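Local structure of ZmpA Glycopeptidase (Clostridium perfringens, 6XSX) at residues A[312-317]-A[354-359]; A[358-363]-A[437-442]. The protein is a glycopeptidase whose M60-family metalloprotease module, the part crystallised here, probably cleaves the peptide backbone of glycosylated proteins. All coordinates share one frame; numbering follows the deposited sequence.

Overall arrangement
Both contacts are built on helix 347-361: contact 1 uses its middle and contact 2 its C-terminal end, with Leu-358 and Gln-359 belonging to both. Their centres lie about 8 Å apart, on the same side of the chain's centre. Along the chain the order is 312-317, then 354-363, then 437-442, with helices 365-375, 383-398, 403-408 and 415-421 between the last two. The partner segments also meet each other, since Tyr-439 OH of contact 2 probably binds Val-312 O of contact 1. Three pieces distant in sequence thus join in the helical part of the M60 peptidase module, and segment 437-442 leads on towards the C-terminal strands.

Contact 1. Residues A[312-317]-A[354-359]; sequences VPSNIT and PLWQLQ
A chi1 of 180° swings the Trp-356 indole away from its own backbone N and out from helix 347-361 to Ile-316, whose CG1 stands beside its own backbone N (chi1 -59°) and whose chain then runs extended (chi2 176°) to bring CD1 to the indole. The two side chains pass in opposite directions, and the methyl CD1 of Ile-316 comes obliquely upon the five-membered ring, 3.7 Å from CD1 of Trp-356. A branched aliphatic chain suits this place: the methyl CD1 meets the indole, and the side chain also touches Trp-322 and Ile-326 of helix 321-331. The contact thereby joins the short helix 315-318 to helix 347-361 in the helical part of the M60 peptidase module. Ser-314 OG also approaches the ring obliquely, 4.0 Å from Trp-356 NE1, with no hydrogen bond between them; both polar groups look instead to Asp-436, whose OD2 is hydrogen-bonded to Ser-314 OG. Ser-314 is also the N-cap of helix 315-318. Its OG takes a weak, bent bond from Ile-316 N, 3.1 Å long with an N-H...O angle of 133°, so one small hydroxyl serves both the helix start and the carboxylate of Asp-436. Thr-317 OG1 binds that carboxylate too, which probably helps to stabilise its negative charge. Leu-304 of helix 301-309 touches both Ser-314 and Trp-356.

Contact 2. Residues A[358-363]-A[437-442]; sequences LQLYDK and KMYLNK. With EDO (1,2-ethanediol), chain E; EDO (1,2-ethanediol), chain G.
Leu-360 projects from the last turn of helix 347-361 towards Met-438 and Tyr-439, packing that C-terminal turn on the short helix 437-440. Its CB lies 4.1 Å from CE of Met-438 and equally far from SD. Beyond CB the chain branches at CG, and the tip CD2 arrives in the plane of the Tyr-439 ring, at its edge, 3.7 Å from CD1 and close to CE1. Leucine suits the place because the stem and one branch can serve two neighbours at once. Met-438 answers with a flexible chain: a bend at its last torsion (chi3 66°) brings the methyl CE against the backbone of the last helical turn, 3.5 Å from Leu-360 O and near Tyr-361 CA. Met-438 also touches Ile-479 of strand 478-485, so the short helix lies between the peptidase helices and the C-terminal sheet. Tyr-439 carries its ring between the backbone N and the carbonyl carbon (chi1 71°), and its hydroxyl binds Val-312 O. Outside this apolar patch, Asp-362 OD2 accepts a 3.2 Å bond from O2 of an ethanediol (chain G). Lys-437 NZ donates to O1 of another (chain E) at 2.8 Å and, weakly, to Val-478 O; both diols probably come from the crystallisation liquor. No hydrogen bond joins the two segments, so their association rests on shape and dispersion between aliphatic, thioether and aromatic groups.

Contact 1. Residues A[312-317]-A[354-359]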
loop_
_atom_site.group_PDB
_atom_site.type_symbol
_atom_site.label_atom_id
_atom_site.label_comp_id
_atom_site.label_asym_id
_atom_site.label_seq_id
_atom_site.Cartn_x
_atom_site.Cartn_y
_atom_site.Cartn_z
ATOM N N VAL A 312 -6.779 -11.206 -7.509
ATOM C CA VAL A 312 -6.930 -11.875 -6.227
ATOM C C VAL A 312 -8.204 -11.338 -5.576
ATOM O O VAL A 312 -8.420 -10.122 -5.562
ATOM C CB VAL A 312 -5.690 -11.639 -5.339
ATOM C CG1 VAL A 312 -5.916 -12.046 -3.894
ATOM C CG2 VAL A 312 -4.454 -12.330 -5.902
ATOM N N PRO A 313 -9.096 -12.216 -5.057
ATOM C CA PRO A 313 -10.269 -11.756 -4.312
ATOM C C PRO A 313 -9.842 -10.828 -3.175
ATOM O O PRO A 313 -8.998 -11.191 -2.360
ATOM C CB PRO A 313 -10.885 -13.067 -3.796
ATOM C CG PRO A 313 -10.466 -14.095 -4.848
ATOM C CD PRO A 313 -9.057 -13.683 -5.228
ATOM N N SER A 314 -10.435 -9.624 -3.139
ATOM C CA SER A 314 -10.043 -8.614 -2.171
ATOM C C SER A 314 -10.290 -9.101 -0.746
ATOM O O SER A 314 -11.046 -10.045 -0.514
ATOM C CB SER A 314 -10.715 -7.286 -2.429
ATOM O OG SER A 314 -11.920 -7.164 -1.688
ATOM N N ASN A 315 -9.629 -8.440 0.209
ATOM C CA ASN A 315 -9.791 -8.758 1.617
ATOM C C ASN A 315 -11.272 -8.689 1.987
ATOM O O ASN A 315 -11.742 -9.414 2.860
ATOM C CB ASN A 315 -8.980 -7.803 2.494
ATOM C CG ASN A 315 -8.567 -8.402 3.821
ATOM O OD1 ASN A 315 -8.743 -9.598 4.056
ATOM N ND2 ASN A 315 -7.985 -7.578 4.680
ATOM N N ILE A 316 -12.015 -7.821 1.295
ATOM C CA ILE A 316 -13.428 -7.691 1.601
ATOM C C ILE A 316 -14.142 -9.008 1.279
ATOM O O ILE A 316 -15.035 -9.423 2.023
ATOM C CB ILE A 316 -14.050 -6.435 0.958
ATOM C CG1 ILE A 316 -13.331 -5.168 1.443
ATOM C CG2 ILE A 316 -15.537 -6.378 1.257
ATOM C CD1 ILE A 316 -13.805 -3.876 0.806
ATOM N N THR A 317 -13.717 -9.692 0.208
ATOM C CA THR A 317 -14.224 -11.036 -0.057
ATOM C C THR A 317 -13.646 -12.014 0.965
ATOM O O THR A 317 -14.368 -12.840 1.518
ATOM C CB THR A 317 -13.949 -11.482 -1.497
ATOM O OG1 THR A 317 -14.739 -10.651 -2.349
ATOM C CG2 THR A 317 -14.285 -12.940 -1.750
ATOM N N PRO A 354 -17.759 1.634 0.887
ATOM C CA PRO A 354 -18.397 2.537 -0.077
ATOM C C PRO A 354 -17.443 3.163 -1.097
ATOM O O PRO A 354 -17.836 3.448 -2.231
ATOM C CB PRO A 354 -19.024 3.632 0.810
ATOM C CG PRO A 354 -18.268 3.533 2.125
ATOM C CD PRO A 354 -17.996 2.052 2.281
ATOM N N LEU A 355 -16.200 3.392 -0.660
ATOM C CA LEU A 355 -15.171 4.008 -1.485
ATOM C C LEU A 355 -14.609 2.963 -2.445
ATOM O O LEU A 355 -14.362 3.256 -3.612
ATOM C CB LEU A 355 -14.068 4.580 -0.584
ATOM C CG LEU A 355 -14.491 5.768 0.288
ATOM C CD1 LEU A 355 -13.412 6.115 1.306
ATOM C CD2 LEU A 355 -14.830 6.985 -0.553
ATOM N N TRP A 356 -14.404 1.746 -1.936
ATOM C CA TRP A 356 -13.930 0.645 -2.758
ATOM C C TRP A 356 -14.914 0.366 -3.898
ATOM O O TRP A 356 -14.506 0.140 -5.040
ATOM C CB TRP A 356 -13.668 -0.594 -1.891
ATOM C CG TRP A 356 -13.181 -1.775 -2.677
ATOM C CD1 TRP A 356 -13.764 -3.005 -2.762
ATOM C CD2 TRP A 356 -12.017 -1.824 -3.522
ATOM N NE1 TRP A 356 -13.025 -3.826 -3.571
ATOM C CE2 TRP A 356 -11.959 -3.124 -4.068
ATOM C CE3 TRP A 356 -11.015 -0.905 -3.867
ATOM C CZ2 TRP A 356 -10.942 -3.522 -4.938
ATOM C CZ3 TRP A 356 -10.012 -1.298 -4.734
ATOM C CH2 TRP A 356 -9.978 -2.591 -5.260
ATOM N N GLN A 357 -16.214 0.388 -3.579
ATOM C CA GLN A 357 -17.271 0.163 -4.556
ATOM C C GLN A 357 -17.197 1.182 -5.691
ATOM O O GLN A 357 -17.353 0.816 -6.856
ATOM C CB GLN A 357 -18.649 0.235 -3.897
ATOM C CG GLN A 357 -18.942 -0.931 -2.971
ATOM C CD GLN A 357 -20.358 -0.898 -2.456
ATOM O OE1 GLN A 357 -20.845 0.133 -2.000
ATOM N NE2 GLN A 357 -21.029 -2.041 -2.522
ATOM N N LEU A 358 -16.997 2.461 -5.345
ATOM C CA LEU A 358 -16.876 3.512 -6.349
ATOM C C LEU A 358 -15.655 3.261 -7.231
ATOM O O LEU A 358 -15.688 3.586 -8.413
ATOM C CB LEU A 358 -16.806 4.891 -5.681
ATOM C CG LEU A 358 -18.050 5.310 -4.893
ATOM C CD1 LEU A 358 -17.836 6.635 -4.164
ATOM C CD2 LEU A 358 -19.286 5.383 -5.785
ATOM N N GLN A 359 -14.598 2.664 -6.656
ATOM C CA GLN A 359 -13.363 2.375 -7.375
ATOM C C GLN A 359 -13.541 1.144 -8.267
ATOM O O GLN A 359 -12.965 1.070 -9.349
ATOM C CB GLN A 359 -12.198 2.182 -6.403
ATOM C CG GLN A 359 -10.878 1.807 -7.068
ATOM C CD GLN A 359 -10.290 2.909 -7.924
ATOM O OE1 GLN A 359 -10.658 4.075 -7.822
ATOM N NE2 GLN A 359 -9.375 2.540 -8.798
#

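Contact 2. Residues A[358-363]-A[437-442]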
loop_
_atom_site.group_PDB
_atom_site.type_symbol
_atom_site.label_atom_id
_atom_site.label_comp_id
_atom_site.label_asym_id
_atom_site.label_seq_id
_atom_site.Cartn_x
_atom_site.Cartn_y
_atom_site.Cartn_z
ATOM N N LEU A 358 -16.997 2.461 -5.345
ATOM C CA LEU A 358 -16.876 3.512 -6.349
ATOM C C LEU A 358 -15.655 3.261 -7.231
ATOM O O LEU A 358 -15.688 3.586 -8.413
ATOM C CB LEU A 358 -16.806 4.891 -5.681
ATOM C CG LEU A 358 -18.050 5.310 -4.893
ATOM C CD1 LEU A 358 -17.836 6.635 -4.164
ATOM C CD2 LEU A 358 -19.286 5.383 -5.785
ATOM N N GLN A 359 -14.598 2.664 -6.656
ATOM C CA GLN A 359 -13.363 2.375 -7.375
ATOM C C GLN A 359 -13.541 1.144 -8.267
ATOM O O GLN A 359 -12.965 1.070 -9.349
ATOM C CB GLN A 359 -12.198 2.182 -6.403
ATOM C CG GLN A 359 -10.878 1.807 -7.068
ATOM C CD GLN A 359 -10.290 2.909 -7.924
ATOM O OE1 GLN A 359 -10.658 4.075 -7.822
ATOM N NE2 GLN A 359 -9.375 2.540 -8.798
ATOM N N LEU A 360 -14.348 0.182 -7.815
ATOM C CA LEU A 360 -14.689 -0.956 -8.659
ATOM C C LEU A 360 -15.476 -0.453 -9.874
ATOM O O LEU A 360 -15.265 -0.915 -10.991
ATOM C CB LEU A 360 -15.514 -1.961 -7.843
ATOM C CG LEU A 360 -14.747 -2.790 -6.807
ATOM C CD1 LEU A 360 -15.724 -3.492 -5.865
ATOM C CD2 LEU A 360 -13.874 -3.835 -7.487
ATOM N N TYR A 361 -16.372 0.518 -9.644
ATOM C CA TYR A 361 -17.253 1.039 -10.679
ATOM C C TYR A 361 -16.452 1.820 -11.715
ATOM O O TYR A 361 -16.707 1.689 -12.909
ATOM C CB TYR A 361 -18.371 1.892 -10.073
ATOM C CG TYR A 361 -19.211 2.631 -11.088
ATOM C CD1 TYR A 361 -20.057 1.949 -11.953
ATOM C CD2 TYR A 361 -19.149 4.011 -11.199
ATOM C CE1 TYR A 361 -20.829 2.616 -12.891
ATOM C CE2 TYR A 361 -19.910 4.698 -12.131
ATOM C CZ TYR A 361 -20.757 3.997 -12.978
ATOM O OH TYR A 361 -21.500 4.656 -13.911
ATOM N N ASP A 362 -15.484 2.620 -11.242
ATOM C CA ASP A 362 -14.680 3.468 -12.111
ATOM C C ASP A 362 -13.289 3.635 -11.504
ATOM O O ASP A 362 -13.094 4.377 -10.532
ATOM C CB ASP A 362 -15.372 4.817 -12.334
ATOM C CG ASP A 362 -14.702 5.738 -13.348
ATOM O OD1 ASP A 362 -13.478 5.614 -13.566
ATOM O OD2 ASP A 362 -15.415 6.585 -13.898
ATOM N N LYS A 363 -12.323 2.958 -12.134
ATOM C CA LYS A 363 -10.947 2.860 -11.680
ATOM C C LYS A 363 -10.245 4.222 -11.642
ATOM O O LYS A 363 -9.171 4.320 -11.054
ATOM C CB LYS A 363 -10.192 1.875 -12.573
ATOM C CG LYS A 363 -9.979 2.347 -14.003
ATOM C CD LYS A 363 -9.383 1.257 -14.863
ATOM C CE LYS A 363 -8.648 1.815 -16.058
ATOM N NZ LYS A 363 -7.878 0.757 -16.752
ATOM N N LYS A 437 -16.928 -9.459 -7.618
ATOM C CA LYS A 437 -17.237 -10.247 -8.809
ATOM C C LYS A 437 -17.029 -9.427 -10.085
ATOM O O LYS A 437 -16.730 -9.987 -11.138
ATOM C CB LYS A 437 -18.639 -10.864 -8.757
ATOM C CG LYS A 437 -18.822 -11.912 -7.670
ATOM C CD LYS A 437 -19.926 -12.906 -7.974
ATOM C CE LYS A 437 -19.660 -13.718 -9.222
ATOM N NZ LYS A 437 -20.802 -14.611 -9.529
ATOM N N MET A 438 -17.138 -8.099 -9.965
ATOM C CA MET A 438 -17.021 -7.193 -11.102
ATOM C C MET A 438 -15.661 -7.344 -11.793
ATOM O O MET A 438 -15.582 -7.145 -12.999
ATOM C CB MET A 438 -17.236 -5.731 -10.689
ATOM C CG MET A 438 -18.694 -5.393 -10.359
ATOM S SD MET A 438 -18.828 -3.798 -9.498
ATOM C CE MET A 438 -18.292 -2.693 -10.806
ATOM N N TYR A 439 -14.601 -7.705 -11.045
ATOM C CA TYR A 439 -13.327 -8.034 -11.676
ATOM C C TYR A 439 -13.075 -9.543 -11.717
ATOM O O TYR A 439 -12.462 -10.029 -12.671
ATOM C CB TYR A 439 -12.151 -7.229 -11.110
ATOM C CG TYR A 439 -11.715 -7.585 -9.709
ATOM C CD1 TYR A 439 -12.199 -6.879 -8.619
ATOM C CD2 TYR A 439 -10.818 -8.613 -9.467
ATOM C CE1 TYR A 439 -11.807 -7.181 -7.324
ATOM C CE2 TYR A 439 -10.411 -8.931 -8.177
ATOM C CZ TYR A 439 -10.907 -8.208 -7.100
ATOM O OH TYR A 439 -10.510 -8.488 -5.819
ATOM N N LEU A 440 -13.527 -10.274 -10.686
ATOM C CA LEU A 440 -13.251 -11.704 -10.581
ATOM C C LEU A 440 -13.897 -12.503 -11.718
ATOM O O LEU A 440 -13.357 -13.534 -12.126
ATOM C CB LEU A 440 -13.710 -12.221 -9.212
ATOM C CG LEU A 440 -12.841 -11.797 -8.025
ATOM C CD1 LEU A 440 -13.532 -12.131 -6.712
ATOM C CD2 LEU A 440 -11.458 -12.439 -8.088
ATOM N N ASN A 441 -15.044 -12.033 -12.229
ATOM C CA ASN A 441 -15.774 -12.730 -13.284
ATOM C C ASN A 441 -14.958 -12.775 -14.575
ATOM O O ASN A 441 -15.135 -13.700 -15.368
ATOM C CB ASN A 441 -17.088 -12.040 -13.653
ATOM C CG ASN A 441 -18.263 -12.441 -12.787
ATOM O OD1 ASN A 441 -18.320 -13.555 -12.286
ATOM N ND2 ASN A 441 -19.218 -11.547 -12.615
ATOM N N LYS A 442 -14.100 -11.765 -14.790
ATOM C CA LYS A 442 -13.469 -11.530 -16.084
ATOM C C LYS A 442 -14.508 -11.663 -17.195
ATOM O O LYS A 442 -14.314 -12.431 -18.133
ATOM C CB LYS A 442 -12.393 -12.580 -16.379
ATOM C CG LYS A 442 -11.241 -12.678 -15.391
ATOM C CD LYS A 442 -10.233 -13.690 -15.877
ATOM C CE LYS A 442 -9.583 -14.464 -14.755
ATOM N NZ LYS A 442 -8.196 -13.998 -14.512
HETATM C C1 EDO E . -24.553 -14.342 -8.418
HETATM O O1 EDO E . -23.295 -13.756 -8.708
HETATM C C2 EDO E . -24.548 -15.826 -8.386
HETATM O O2 EDO E . -23.440 -16.387 -9.037
HETATM C C1 EDO G . -14.475 9.009 -11.367
HETATM O O1 EDO G . -13.316 9.698 -11.805
HETATM C C2 EDO G . -15.702 9.460 -12.072
HETATM O O2 EDO G . -15.467 9.723 -13.439
#